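Local coordinates for protein putative ABC transporter (Thermobispora bispora, PDB 4PE6) that probably serves as the solute-binding component of an ABC transporter for carbohydrate-like molecules and holds a bound trihydroxybutanoic acid, at residues L23-I28 with Q34-K39; N30-T35 with P261-A266; Q46-A49 with K55-V58; T68-Q73 with L85-A90; P287-E292 with D297-V302. All blocks are in the same frame, centred on the assembly; numbering follows the deposited sequence. Where two conformers were deposited one is given.

Interaction 1 (L23-I28 with Q34-K39); sequences LSNGFI and QTMIAK
Leu23, Asn25 and Ile37 face one another where strand 23-25 and helix 34-39 run almost exactly antiparallel, at 175°, with their axes 11.1 Å apart. The backbones draw together beyond the strand end: Asn25 CA and Ile37 CA are 8.6 Å apart, whereas Ile28 CA and Gln34 CA are 6.4 Å apart. This is the first half of a beta-alpha-beta unit, in which a strand of the sheet turns through a loop into the helix that covers it. Ile37 packs its CG1 branch into the interface, its CD1 lying 3.8 Å from Leu23 CD2. On the loop side, Ile28 CD1 reaches across at about a right angle to Gln34 CG, at 3.7 Å. With CG1 of Ile28 anti to the backbone N (chi1 -170°), its terminal methyl is carried over the start of the helix. Gln34 then turns its amide back, and NE2 donates to Ile28 O at 2.9 Å, nearly along the C=O axis. Asn25 holds the turn from within, its ND2 donating to Phe27 O from above the carbonyl plane at 2.9 Å. The same amide is gripped from outside as well, by Asn60 at ND2 and Arg33 at OD1. The chemistry is therefore divided: aliphatic branches pack strand against helix, while amides take up the backbone carbonyls of the loop that leads to the ligand-binding helix start.

Interaction 2 (N30-T35 with P261-A266); sequences NGWRQT and PAQSVA. With LTH ((2R,3S)-2,3,4-trihydroxybutanoic acid), chain C.
The pocket that holds the trihydroxybutanoic acid is walled by the indole of Trp32, which is sandwiched between the ligand and Pro261. On one face, ligand C1 lies 3.5 Å from Trp32 CE3, with C2 also stacked over the six-membered ring toward its rim. On the opposite face, Pro261 CG sits above the five-membered ring, 3.7 Å from its centroid, in a CH-pi contact 23° off the ring normal. The indole reaches this slot because chi1 of Trp32 is close to 180° (-176°), carrying CG to the far side from the backbone N, and Ser259 O accepts from NE1, fixing the ring's rotation. Such aromatic platforms beneath a polyhydroxylated ligand are familiar from sugar-binding proteins. The polar grip comes from the beginning of helix 31-49, where Asn30 is the N-cap: its OD1 accepts from Arg33 N at 2.8 Å, while its ND2 donates almost straight (177°) to ligand O at 2.9 Å. Arg33 approaches by its edge, NE lying 3.0 Å from both ligand O and ligand O2; the bond from NH2 to O2 is weak. The helix start and the guanidinium would probably both favour a negative carboxylate here. Farther along the helix, Thr35 CG2 touches Pro261 CB at 3.9 Å. Gln263 brings NE2 to the edge of the indole, and that amide donates to Asp113, which itself bonds the ligand.

Interaction 3 (Q46-A49 with K55-V58); sequences QAQA and KYKV
Gln48 and Tyr56 form a small surface contact bridged by water, at the far end of the beta-alpha-beta unit made of strand 20-25, helix 31-49 and strand 55-60. Here the chain has left the helix and is entering the strand that flanks the sheet in this chain. Gln48 CA and Lys55 CA remain 6.8 Å apart, and the side chains do the bridging. The glutamine runs out extended, its CG pointing away from the backbone N (chi1 -171°), and delivers OE1 to the edge of the Tyr56 ring. There OE1 lies 3.5 Å from CD2 of Tyr56, near the ring plane, with the amide turned 68° against the ring. An oxygen at this rim probably meets the slightly positive ring hydrogens rather than the pi cloud. Tyr56 presents that edge with CG between its own N and carbonyl carbon, and Ala44 of the helix also packs on its side chain. The backbones of Lys55 and Lys57 pair inward with Ile21 and Leu23 of strand 20-25, so Tyr56 N turns to the outer side of the strand. A water takes up that N-H: it accepts from Tyr56 N at 3.1 Å and donates to Gln48 OE1 at 3.0 Å.

Interaction 4 (T68-Q73 with L85-A90); sequences TEQVAQ and LLINPA
Gln70 clasps the chain around Pro89 with both ends of its amide. OE1 accepts from Ala90 N at 2.8 Å, in the carbonyl plane and on a lone pair, while NE2 donates to Asn88 O at 3.0 Å. The setting is a beta-alpha-beta crossover of this Rossmann-like lobe, in which helix 67-78 leads from strand 55-60 to strand 84-88. A chi1 near 180° (-176°), with the rest of the Gln70 chain extended, stretches the amide from the helix to the strand's C-terminal end. Asn88 O lies in the amide plane of Gln70, although NE2 stands well above the carbonyl plane. With an alanine here, Ala90 N would probably lose its acceptor and Asn88 O the donor on its helix side, leaving the turn at Pro89 freer to move. In the next shell, Ser24 OG is a second partner of Gln70 NE2 and helps fix which way the amide faces. Asn88 ND2 donates to Asp113, a residue of the ligand pocket, and the grip on the backbone is consistent with steadying that side chain. Beside the buried amide, Ile87 CG2 comes within 3.8 Å of Gln70 NE2.

Interaction 5 (P287-E292 with D297-V302); sequences PIVLIE and DTWASV
Trp299 and Ile291 meet because each swings its side chain into the interface between strand and helix. In Trp299, CG lies anti to the carbonyl carbon (chi1 -82°), directing the indole at the strand; in Ile291, CG1 takes the same orientation and the chain continues extended, sending CD1 across the ring. That methyl lies over the face of the five-membered ring, 4.1 Å from its centroid and 24° off the normal, a CH-pi contact. Ile291 CG1 adds a second touch, 3.7 Å from Trp299 CD1. Two residues earlier, Val289 CG1 meets the six-membered part obliquely, at 4.1 Å from Trp299 CZ2. The indole nitrogen is served by water: one molecule in the ring plane accepts from Trp299 NE1 at 2.8 Å and donates to Leu290 O at 3.0 Å. Replacing this tryptophan with an alanine would probably open a gap beside Ile291 and Val289 and leave the water that bridges to Leu290 O without its indole partner. Leu242, Ala309 and Pro337 also pack on the indole. In the helix, Asp297 O accepts from both Ser301 N and Ser301 OG, which come from opposite faces of its plane. Across the sheet, the backbone of Val289 bonds to Met258, a pocket residue, and that of Ile291 to Ala256. The arrangement packs the last part of strand 283-290 and the residues after it against helix 293-302, next in the chain. This strand, parallel to 122-126 and antiparallel to 255-258, is probably one of the segments linking the two lobes of a type I periplasmic binding protein.

Interactions 1 and 2 meet on helix 31-49, with centres 6 Å apart: Arg33, which grips the ligand, is backed by Asn25 OD1 at 2.9 Å from its NH1, and Ser264 OG lies 2.8 Å from Met36 O. Interaction 4 joins the same network through the sheet, with Asn88 O 2.8 Å from Gly26 N, and brings the Asn88 side chain to about 4 Å from the ligand. Interaction 3 marks the distal end of the same helix, its centre 14 Å from that of interaction 1. Interaction 5 touches none of the others, though its nearest atoms come within about 5 Å of interaction 2; the Val289 side chain is about 10 Å from the ligand.

Interaction 1 (L23-I28 with Q34-K39)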
# COMPACT_ATOMS: atom_id res chain seq x y z
N LEU A 23 11.69 -7.47 -10.08
CA LEU A 23 10.49 -6.80 -9.55
C LEU A 23 10.04 -5.70 -10.51
O LEU A 23 10.82 -4.78 -10.85
CB LEU A 23 10.75 -6.23 -8.15
CG LEU A 23 9.53 -5.70 -7.39
CD1 LEU A 23 9.80 -5.72 -5.88
CD2 LEU A 23 9.12 -4.30 -7.82
N SER A 24 8.79 -5.79 -10.92
CA SER A 24 8.19 -4.78 -11.79
C SER A 24 7.10 -4.05 -11.00
O SER A 24 6.15 -4.67 -10.50
CB SER A 24 7.58 -5.42 -13.04
OG SER A 24 6.74 -4.50 -13.72
N ASN A 25 7.26 -2.74 -10.87
CA ASN A 25 6.35 -1.92 -10.08
C ASN A 25 5.61 -0.93 -10.93
O ASN A 25 6.24 -0.11 -11.63
CB ASN A 25 7.14 -1.21 -9.00
CG ASN A 25 6.31 -0.18 -8.26
OD1 ASN A 25 5.14 -0.41 -7.96
ND2 ASN A 25 6.90 0.95 -7.95
N GLY A 26 4.27 -0.99 -10.87
CA GLY A 26 3.40 -0.17 -11.71
C GLY A 26 3.29 1.32 -11.38
O GLY A 26 2.84 2.07 -12.20
N PHE A 27 3.71 1.75 -10.19
CA PHE A 27 3.60 3.15 -9.81
C PHE A 27 4.60 3.43 -8.73
O PHE A 27 4.66 2.71 -7.75
CB PHE A 27 2.18 3.49 -9.31
CG PHE A 27 2.02 4.94 -8.92
CD1 PHE A 27 2.20 5.95 -9.87
CD2 PHE A 27 1.71 5.31 -7.63
CE1 PHE A 27 2.06 7.29 -9.53
CE2 PHE A 27 1.57 6.65 -7.28
CZ PHE A 27 1.75 7.64 -8.24
N ILE A 28 5.40 4.48 -8.92
CA ILE A 28 6.45 4.84 -7.97
C ILE A 28 6.26 6.25 -7.37
O ILE A 28 7.03 6.67 -6.49
CB ILE A 28 7.85 4.66 -8.60
CG1 ILE A 28 8.97 4.79 -7.56
CG2 ILE A 28 8.06 5.64 -9.76
CD1 ILE A 28 8.80 3.88 -6.36
N GLN A 34 7.91 4.03 -2.53
CA GLN A 34 9.34 4.19 -2.33
C GLN A 34 9.86 3.37 -1.15
O GLN A 34 10.92 2.78 -1.25
CB GLN A 34 9.71 5.66 -2.24
CG GLN A 34 9.77 6.24 -3.64
CD GLN A 34 9.52 7.71 -3.69
OE1 GLN A 34 9.88 8.45 -2.78
NE2 GLN A 34 8.88 8.15 -4.77
N THR A 35 9.09 3.29 -0.07
CA THR A 35 9.48 2.43 1.04
C THR A 35 9.38 0.96 0.61
O THR A 35 10.24 0.14 0.94
CB THR A 35 8.62 2.71 2.28
OG1 THR A 35 8.92 4.01 2.79
CG2 THR A 35 8.91 1.68 3.37
N MSE A 36 8.35 0.64 -0.17
CA MSE A 36 8.16 -0.74 -0.63
C MSE A 36 9.36 -1.21 -1.42
O MSE A 36 9.83 -2.33 -1.23
CB MSE A 36 6.87 -0.80 -1.44
CG MSE A 36 6.84 -2.08 -2.25
SE MSE A 36 5.38 -1.92 -3.54
CE MSE A 36 6.57 -1.25 -4.96
N ILE A 37 9.88 -0.35 -2.30
CA ILE A 37 11.09 -0.67 -3.07
C ILE A 37 12.33 -0.76 -2.18
O ILE A 37 13.11 -1.71 -2.28
CB ILE A 37 11.30 0.36 -4.22
CG1 ILE A 37 10.16 0.21 -5.25
CG2 ILE A 37 12.67 0.21 -4.87
CD1 ILE A 37 10.05 -1.16 -5.89
N ALA A 38 12.48 0.22 -1.30
CA ALA A 38 13.63 0.25 -0.40
C ALA A 38 13.71 -1.02 0.46
O ALA A 38 14.77 -1.63 0.56
CB ALA A 38 13.60 1.52 0.42
N LYS A 39 12.60 -1.46 1.04
CA LYS A 39 12.60 -2.68 1.85
C LYS A 39 12.93 -3.92 1.02
O LYS A 39 13.69 -4.77 1.48
CB LYS A 39 11.25 -2.87 2.55
CG LYS A 39 10.88 -1.77 3.52
CD LYS A 39 11.82 -1.73 4.72
CE LYS A 39 11.56 -0.50 5.57
NZ LYS A 39 12.06 -0.72 6.95

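Interaction 2 (N30-T35 with P261-A266)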
# COMPACT_ATOMS: atom_id res chain seq x y z
N ASN A 30 4.64 7.82 -5.07
CA ASN A 30 4.27 8.12 -3.70
C ASN A 30 5.27 7.48 -2.75
O ASN A 30 6.03 6.57 -3.12
CB ASN A 30 2.79 7.77 -3.38
CG ASN A 30 2.56 6.27 -3.15
OD1 ASN A 30 3.37 5.59 -2.53
ND2 ASN A 30 1.42 5.76 -3.64
N GLY A 31 5.31 7.98 -1.52
CA GLY A 31 6.34 7.59 -0.56
C GLY A 31 6.18 6.15 -0.09
O GLY A 31 7.16 5.50 0.27
N TRP A 32 4.92 5.66 -0.11
CA TRP A 32 4.65 4.27 0.30
C TRP A 32 5.37 3.33 -0.67
O TRP A 32 6.03 2.37 -0.26
CB TRP A 32 3.12 4.03 0.34
CG TRP A 32 2.69 2.67 0.83
CD1 TRP A 32 2.24 2.36 2.07
CD2 TRP A 32 2.64 1.44 0.08
NE1 TRP A 32 1.96 1.02 2.16
CE2 TRP A 32 2.17 0.44 0.94
CE3 TRP A 32 2.97 1.10 -1.24
CZ2 TRP A 32 2.02 -0.88 0.54
CZ3 TRP A 32 2.81 -0.19 -1.65
CH2 TRP A 32 2.32 -1.18 -0.77
N ARG A 33 5.27 3.62 -1.96
CA ARG A 33 5.89 2.79 -2.99
C ARG A 33 7.41 2.87 -2.91
O ARG A 33 8.10 1.90 -3.20
CB ARG A 33 5.41 3.21 -4.37
CG ARG A 33 3.96 2.90 -4.68
CD ARG A 33 3.67 1.40 -4.88
NE ARG A 33 2.25 1.24 -5.17
CZ ARG A 33 1.72 0.80 -6.32
NH1 ARG A 33 2.46 0.38 -7.31
NH2 ARG A 33 0.41 0.75 -6.45
N GLN A 34 7.91 4.03 -2.53
CA GLN A 34 9.34 4.19 -2.33
C GLN A 34 9.86 3.37 -1.15
O GLN A 34 10.92 2.78 -1.25
CB GLN A 34 9.71 5.66 -2.24
CG GLN A 34 9.77 6.24 -3.64
CD GLN A 34 9.52 7.71 -3.69
OE1 GLN A 34 9.88 8.45 -2.78
NE2 GLN A 34 8.88 8.15 -4.77
N THR A 35 9.09 3.29 -0.07
CA THR A 35 9.48 2.43 1.04
C THR A 35 9.38 0.96 0.61
O THR A 35 10.24 0.14 0.94
CB THR A 35 8.62 2.71 2.28
OG1 THR A 35 8.92 4.01 2.79
CG2 THR A 35 8.91 1.68 3.37
N PRO A 261 4.04 -1.90 3.13
CA PRO A 261 4.98 -1.81 2.02
C PRO A 261 5.86 -3.04 1.88
O PRO A 261 6.28 -3.36 0.77
CB PRO A 261 5.84 -0.58 2.36
CG PRO A 261 5.03 0.21 3.32
CD PRO A 261 4.21 -0.80 4.09
N ALA A 262 6.12 -3.73 2.98
CA ALA A 262 6.92 -4.92 2.98
C ALA A 262 6.21 -6.17 2.45
O ALA A 262 6.72 -7.26 2.55
CB ALA A 262 7.53 -5.17 4.36
N GLN A 263 5.04 -6.01 1.84
CA GLN A 263 4.56 -7.07 0.97
C GLN A 263 5.60 -7.46 -0.08
O GLN A 263 5.63 -8.61 -0.50
CB GLN A 263 3.29 -6.67 0.26
CG GLN A 263 2.06 -6.69 1.14
CD GLN A 263 0.89 -6.08 0.41
OE1 GLN A 263 0.12 -6.80 -0.22
NE2 GLN A 263 0.76 -4.74 0.47
N SER A 264 6.45 -6.51 -0.50
CA SER A 264 7.49 -6.82 -1.44
C SER A 264 8.52 -7.82 -0.89
O SER A 264 9.07 -8.65 -1.64
CB SER A 264 8.21 -5.54 -1.90
OG SER A 264 8.83 -4.90 -0.80
N VAL A 265 8.81 -7.70 0.40
CA VAL A 265 9.77 -8.58 1.04
C VAL A 265 9.13 -9.96 1.23
O VAL A 265 9.75 -10.98 1.00
CB VAL A 265 10.18 -8.03 2.41
CG1 VAL A 265 11.07 -9.02 3.12
CG2 VAL A 265 10.90 -6.69 2.27
N ALA A 266 7.88 -9.98 1.65
CA ALA A 266 7.15 -11.25 1.75
C ALA A 266 7.06 -11.93 0.38
O ALA A 266 7.15 -13.14 0.28
CB ALA A 266 5.75 -11.02 2.31
O1 LTH C . -0.27 3.33 -1.27
C1 LTH C . 0.02 2.59 -2.28
O LTH C . 0.69 2.93 -3.28
C2 LTH C . -0.43 1.10 -2.24
O2 LTH C . -0.08 0.42 -3.47
C3 LTH C . -1.92 0.96 -2.05
O3 LTH C . -2.61 1.62 -3.11
C4 LTH C . -2.29 -0.53 -2.09
O4 LTH C . -1.66 -1.13 -0.93

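Interaction 3 (Q46-A49 with K55-V58)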
# COMPACT_ATOMS: atom_id res chain seq x y z
N GLN A 46 20.68 -8.35 1.06
CA GLN A 46 21.07 -9.23 2.14
C GLN A 46 20.97 -10.69 1.68
O GLN A 46 21.88 -11.49 1.93
CB GLN A 46 20.24 -8.95 3.39
CG GLN A 46 20.55 -9.78 4.61
CD GLN A 46 21.99 -9.66 5.04
OE1 GLN A 46 22.50 -8.56 5.30
NE2 GLN A 46 22.67 -10.80 5.12
N ALA A 47 19.90 -11.04 0.96
CA ALA A 47 19.76 -12.39 0.42
C ALA A 47 20.92 -12.74 -0.52
O ALA A 47 21.41 -13.88 -0.54
CB ALA A 47 18.43 -12.55 -0.30
N GLN A 48 21.36 -11.74 -1.30
CA GLN A 48 22.47 -11.94 -2.23
C GLN A 48 23.77 -12.21 -1.47
O GLN A 48 24.50 -13.15 -1.79
CB GLN A 48 22.63 -10.73 -3.15
CG GLN A 48 23.62 -10.97 -4.29
CD GLN A 48 23.60 -9.87 -5.33
OE1 GLN A 48 22.56 -9.27 -5.60
NE2 GLN A 48 24.75 -9.60 -5.93
N ALA A 49 24.03 -11.37 -0.46
CA ALA A 49 25.16 -11.57 0.46
C ALA A 49 25.12 -12.94 1.11
O ALA A 49 26.16 -13.57 1.27
CB ALA A 49 25.16 -10.48 1.53
N LYS A 55 21.16 -12.35 -8.14
CA LYS A 55 20.88 -11.11 -8.82
C LYS A 55 19.45 -10.66 -8.54
O LYS A 55 18.54 -11.48 -8.36
CB LYS A 55 21.09 -11.29 -10.32
CG LYS A 55 20.98 -10.02 -11.15
CD LYS A 55 21.16 -10.31 -12.63
CE LYS A 55 20.83 -9.07 -13.45
NZ LYS A 55 21.27 -9.21 -14.86
N TYR A 56 19.28 -9.35 -8.47
CA TYR A 56 17.96 -8.74 -8.35
C TYR A 56 17.91 -7.47 -9.19
O TYR A 56 18.93 -6.80 -9.39
CB TYR A 56 17.61 -8.46 -6.89
CG TYR A 56 18.35 -7.31 -6.23
CD1 TYR A 56 17.87 -6.01 -6.29
CD2 TYR A 56 19.54 -7.54 -5.53
CE1 TYR A 56 18.56 -4.96 -5.68
CE2 TYR A 56 20.22 -6.50 -4.91
CZ TYR A 56 19.73 -5.22 -4.99
OH TYR A 56 20.42 -4.19 -4.39
N LYS A 57 16.71 -7.15 -9.68
CA LYS A 57 16.47 -5.95 -10.46
C LYS A 57 15.08 -5.38 -10.17
O LYS A 57 14.08 -6.14 -10.10
CB LYS A 57 16.59 -6.26 -11.94
CG LYS A 57 16.77 -5.03 -12.82
CD LYS A 57 16.87 -5.42 -14.28
CE LYS A 57 16.67 -4.25 -15.22
NZ LYS A 57 17.92 -3.47 -15.30
N VAL A 58 15.03 -4.06 -9.99
CA VAL A 58 13.80 -3.31 -9.86
C VAL A 58 13.54 -2.43 -11.08
O VAL A 58 14.41 -1.65 -11.51
CB VAL A 58 13.85 -2.41 -8.61
CG1 VAL A 58 12.66 -1.45 -8.57
CG2 VAL A 58 13.88 -3.28 -7.37
O HOH W 1 21.96 -7.83 -8.14

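Interaction 4 (T68-Q73 with L85-A90)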
# COMPACT_ATOMS: atom_id res chain seq x y z
N THR A 68 0.51 0.27 -19.87
CA THR A 68 1.11 -0.02 -21.16
C THR A 68 2.64 -0.04 -21.08
O THR A 68 3.27 -0.93 -21.65
CB THR A 68 0.63 0.98 -22.24
OG1 THR A 68 -0.80 0.93 -22.29
CG2 THR A 68 1.21 0.64 -23.61
N GLU A 69 3.24 0.90 -20.36
CA GLU A 69 4.70 0.89 -20.27
C GLU A 69 5.18 -0.23 -19.34
O GLU A 69 6.21 -0.84 -19.60
CB GLU A 69 5.28 2.25 -19.86
CG GLU A 69 6.82 2.32 -19.88
CD GLU A 69 7.48 1.84 -21.18
OE1 GLU A 69 7.01 2.19 -22.30
OE2 GLU A 69 8.50 1.12 -21.08
N GLN A 70 4.44 -0.53 -18.29
CA GLN A 70 4.80 -1.66 -17.41
C GLN A 70 4.86 -2.97 -18.20
O GLN A 70 5.76 -3.79 -18.02
CB GLN A 70 3.82 -1.81 -16.25
CG GLN A 70 4.21 -2.90 -15.27
CD GLN A 70 3.39 -2.97 -14.01
OE1 GLN A 70 2.24 -2.55 -13.98
NE2 GLN A 70 3.99 -3.53 -12.94
N VAL A 71 3.89 -3.17 -19.09
CA VAL A 71 3.87 -4.38 -19.89
C VAL A 71 5.13 -4.46 -20.74
O VAL A 71 5.78 -5.50 -20.80
CB VAL A 71 2.60 -4.45 -20.78
CG1 VAL A 71 2.72 -5.59 -21.78
CG2 VAL A 71 1.36 -4.61 -19.90
N ALA A 72 5.49 -3.35 -21.39
CA ALA A 72 6.75 -3.28 -22.14
C ALA A 72 7.95 -3.58 -21.25
O ALA A 72 8.84 -4.33 -21.63
CB ALA A 72 6.93 -1.92 -22.81
N GLN A 73 7.98 -2.98 -20.06
CA GLN A 73 9.09 -3.22 -19.15
C GLN A 73 9.21 -4.69 -18.73
O GLN A 73 10.32 -5.22 -18.60
CB GLN A 73 8.96 -2.33 -17.93
CG GLN A 73 9.22 -0.86 -18.23
CD GLN A 73 8.93 0.02 -17.03
OE1 GLN A 73 8.10 -0.31 -16.17
NE2 GLN A 73 9.61 1.16 -16.96
N LEU A 85 9.52 -13.37 -10.95
CA LEU A 85 9.11 -12.04 -11.26
C LEU A 85 8.06 -11.63 -10.23
O LEU A 85 7.03 -12.31 -10.07
CB LEU A 85 8.53 -12.01 -12.68
CG LEU A 85 7.97 -10.67 -13.13
CD1 LEU A 85 9.07 -9.59 -13.19
CD2 LEU A 85 7.28 -10.84 -14.49
N LEU A 86 8.34 -10.56 -9.50
CA LEU A 86 7.40 -10.00 -8.53
C LEU A 86 6.73 -8.79 -9.14
O LEU A 86 7.42 -7.89 -9.68
CB LEU A 86 8.12 -9.58 -7.24
CG LEU A 86 9.16 -10.56 -6.69
CD1 LEU A 86 9.74 -10.08 -5.37
CD2 LEU A 86 8.58 -11.95 -6.52
N ILE A 87 5.41 -8.74 -9.08
CA ILE A 87 4.70 -7.69 -9.81
C ILE A 87 3.72 -6.92 -8.94
O ILE A 87 2.82 -7.52 -8.33
CB ILE A 87 3.91 -8.23 -11.02
CG1 ILE A 87 4.81 -9.01 -11.95
CG2 ILE A 87 3.20 -7.07 -11.74
CD1 ILE A 87 4.05 -9.72 -13.05
N ASN A 88 3.90 -5.60 -8.88
CA ASN A 88 2.85 -4.72 -8.37
C ASN A 88 2.16 -4.11 -9.59
O ASN A 88 2.68 -3.18 -10.27
CB ASN A 88 3.40 -3.67 -7.42
CG ASN A 88 2.30 -2.91 -6.67
OD1 ASN A 88 1.24 -2.65 -7.22
ND2 ASN A 88 2.56 -2.57 -5.41
N PRO A 89 0.98 -4.64 -9.90
CA PRO A 89 0.38 -4.33 -11.20
C PRO A 89 -0.29 -2.98 -11.28
O PRO A 89 -1.01 -2.57 -10.36
CB PRO A 89 -0.63 -5.47 -11.40
CG PRO A 89 -0.99 -5.89 -10.05
CD PRO A 89 0.20 -5.64 -9.16
N ALA A 90 -0.05 -2.29 -12.38
CA ALA A 90 -0.67 -0.99 -12.63
C ALA A 90 -2.18 -1.14 -12.89
O ALA A 90 -2.94 -0.24 -12.53
CB ALA A 90 0.00 -0.31 -13.82

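Interaction 5 (P287-E292 with D297-V302)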
# COMPACT_ATOMS: atom_id res chain seq x y z
N PRO A 287 -1.05 -9.06 6.60
CA PRO A 287 -1.66 -8.01 7.41
C PRO A 287 -1.29 -6.60 7.02
O PRO A 287 -0.13 -6.29 6.72
CB PRO A 287 -1.13 -8.30 8.82
CG PRO A 287 0.20 -8.95 8.58
CD PRO A 287 -0.02 -9.80 7.36
N ILE A 288 -2.29 -5.72 7.11
CA ILE A 288 -2.08 -4.28 6.97
C ILE A 288 -1.34 -3.72 8.20
O ILE A 288 -1.02 -4.47 9.13
CB ILE A 288 -3.42 -3.54 6.80
CG1 ILE A 288 -4.32 -3.78 8.02
CG2 ILE A 288 -4.12 -3.95 5.50
CD1 ILE A 288 -5.56 -2.89 8.05
N VAL A 289 -1.06 -2.41 8.19
CA VAL A 289 -0.40 -1.70 9.29
C VAL A 289 -1.37 -0.66 9.85
O VAL A 289 -1.49 0.46 9.32
CB VAL A 289 0.92 -1.01 8.86
CG1 VAL A 289 1.63 -0.43 10.07
CG2 VAL A 289 1.83 -1.99 8.13
N LEU A 290 -2.08 -1.03 10.90
CA LEU A 290 -2.97 -0.12 11.61
C LEU A 290 -2.21 0.46 12.81
O LEU A 290 -1.75 -0.29 13.66
CB LEU A 290 -4.22 -0.88 12.06
CG LEU A 290 -5.20 -0.17 13.00
CD1 LEU A 290 -5.93 0.95 12.29
CD2 LEU A 290 -6.17 -1.20 13.60
N ILE A 291 -2.07 1.78 12.85
CA ILE A 291 -1.38 2.45 13.95
C ILE A 291 -2.42 3.14 14.82
O ILE A 291 -2.81 4.27 14.56
CB ILE A 291 -0.33 3.44 13.44
CG1 ILE A 291 0.66 2.69 12.55
CG2 ILE A 291 0.42 4.08 14.60
CD1 ILE A 291 1.67 3.58 11.87
N GLU A 292 -2.89 2.43 15.84
CA GLU A 292 -3.75 3.02 16.86
C GLU A 292 -2.91 3.88 17.80
O GLU A 292 -1.68 3.80 17.80
CB GLU A 292 -4.50 1.93 17.61
CG GLU A 292 -5.50 1.23 16.70
CD GLU A 292 -6.34 0.23 17.44
OE1 GLU A 292 -5.78 -0.77 17.94
OE2 GLU A 292 -7.57 0.45 17.50
N ASP A 297 3.86 6.30 19.17
CA ASP A 297 5.20 6.67 19.64
C ASP A 297 6.20 5.55 19.35
O ASP A 297 7.33 5.82 18.95
CB ASP A 297 5.17 7.02 21.14
CG ASP A 297 4.22 8.18 21.45
OD1 ASP A 297 4.00 9.05 20.58
OD2 ASP A 297 3.70 8.21 22.58
N THR A 298 5.78 4.31 19.54
CA THR A 298 6.64 3.16 19.23
C THR A 298 7.10 3.26 17.76
O THR A 298 8.29 3.21 17.47
CB THR A 298 5.95 1.79 19.49
OG1 THR A 298 5.08 1.46 18.40
CG2 THR A 298 5.14 1.79 20.78
N TRP A 299 6.16 3.42 16.83
CA TRP A 299 6.54 3.58 15.42
C TRP A 299 7.39 4.84 15.20
O TRP A 299 8.42 4.78 14.54
CB TRP A 299 5.31 3.63 14.52
CG TRP A 299 4.77 2.28 14.18
CD1 TRP A 299 3.59 1.73 14.58
CD2 TRP A 299 5.40 1.30 13.33
NE1 TRP A 299 3.43 0.47 14.03
CE2 TRP A 299 4.53 0.18 13.27
CE3 TRP A 299 6.60 1.26 12.63
CZ2 TRP A 299 4.84 -0.95 12.52
CZ3 TRP A 299 6.91 0.13 11.89
CH2 TRP A 299 6.03 -0.96 11.84
N ALA A 300 6.96 5.96 15.78
CA ALA A 300 7.67 7.23 15.61
C ALA A 300 9.11 7.16 16.11
O ALA A 300 9.97 7.87 15.61
CB ALA A 300 6.92 8.35 16.30
N SER A 301 9.38 6.30 17.08
CA SER A 301 10.73 6.14 17.60
C SER A 301 11.66 5.51 16.59
O SER A 301 12.86 5.77 16.62
CB SER A 301 10.72 5.27 18.85
OG SER A 301 9.99 5.92 19.87
N VAL A 302 11.12 4.68 15.70
CA VAL A 302 11.97 3.94 14.76
C VAL A 302 11.99 4.51 13.35
O VAL A 302 13.01 4.40 12.68
CB VAL A 302 11.61 2.43 14.70
CG1 VAL A 302 11.95 1.76 16.02
CG2 VAL A 302 10.15 2.20 14.34
O HOH W 2 1.00 -0.87 14.65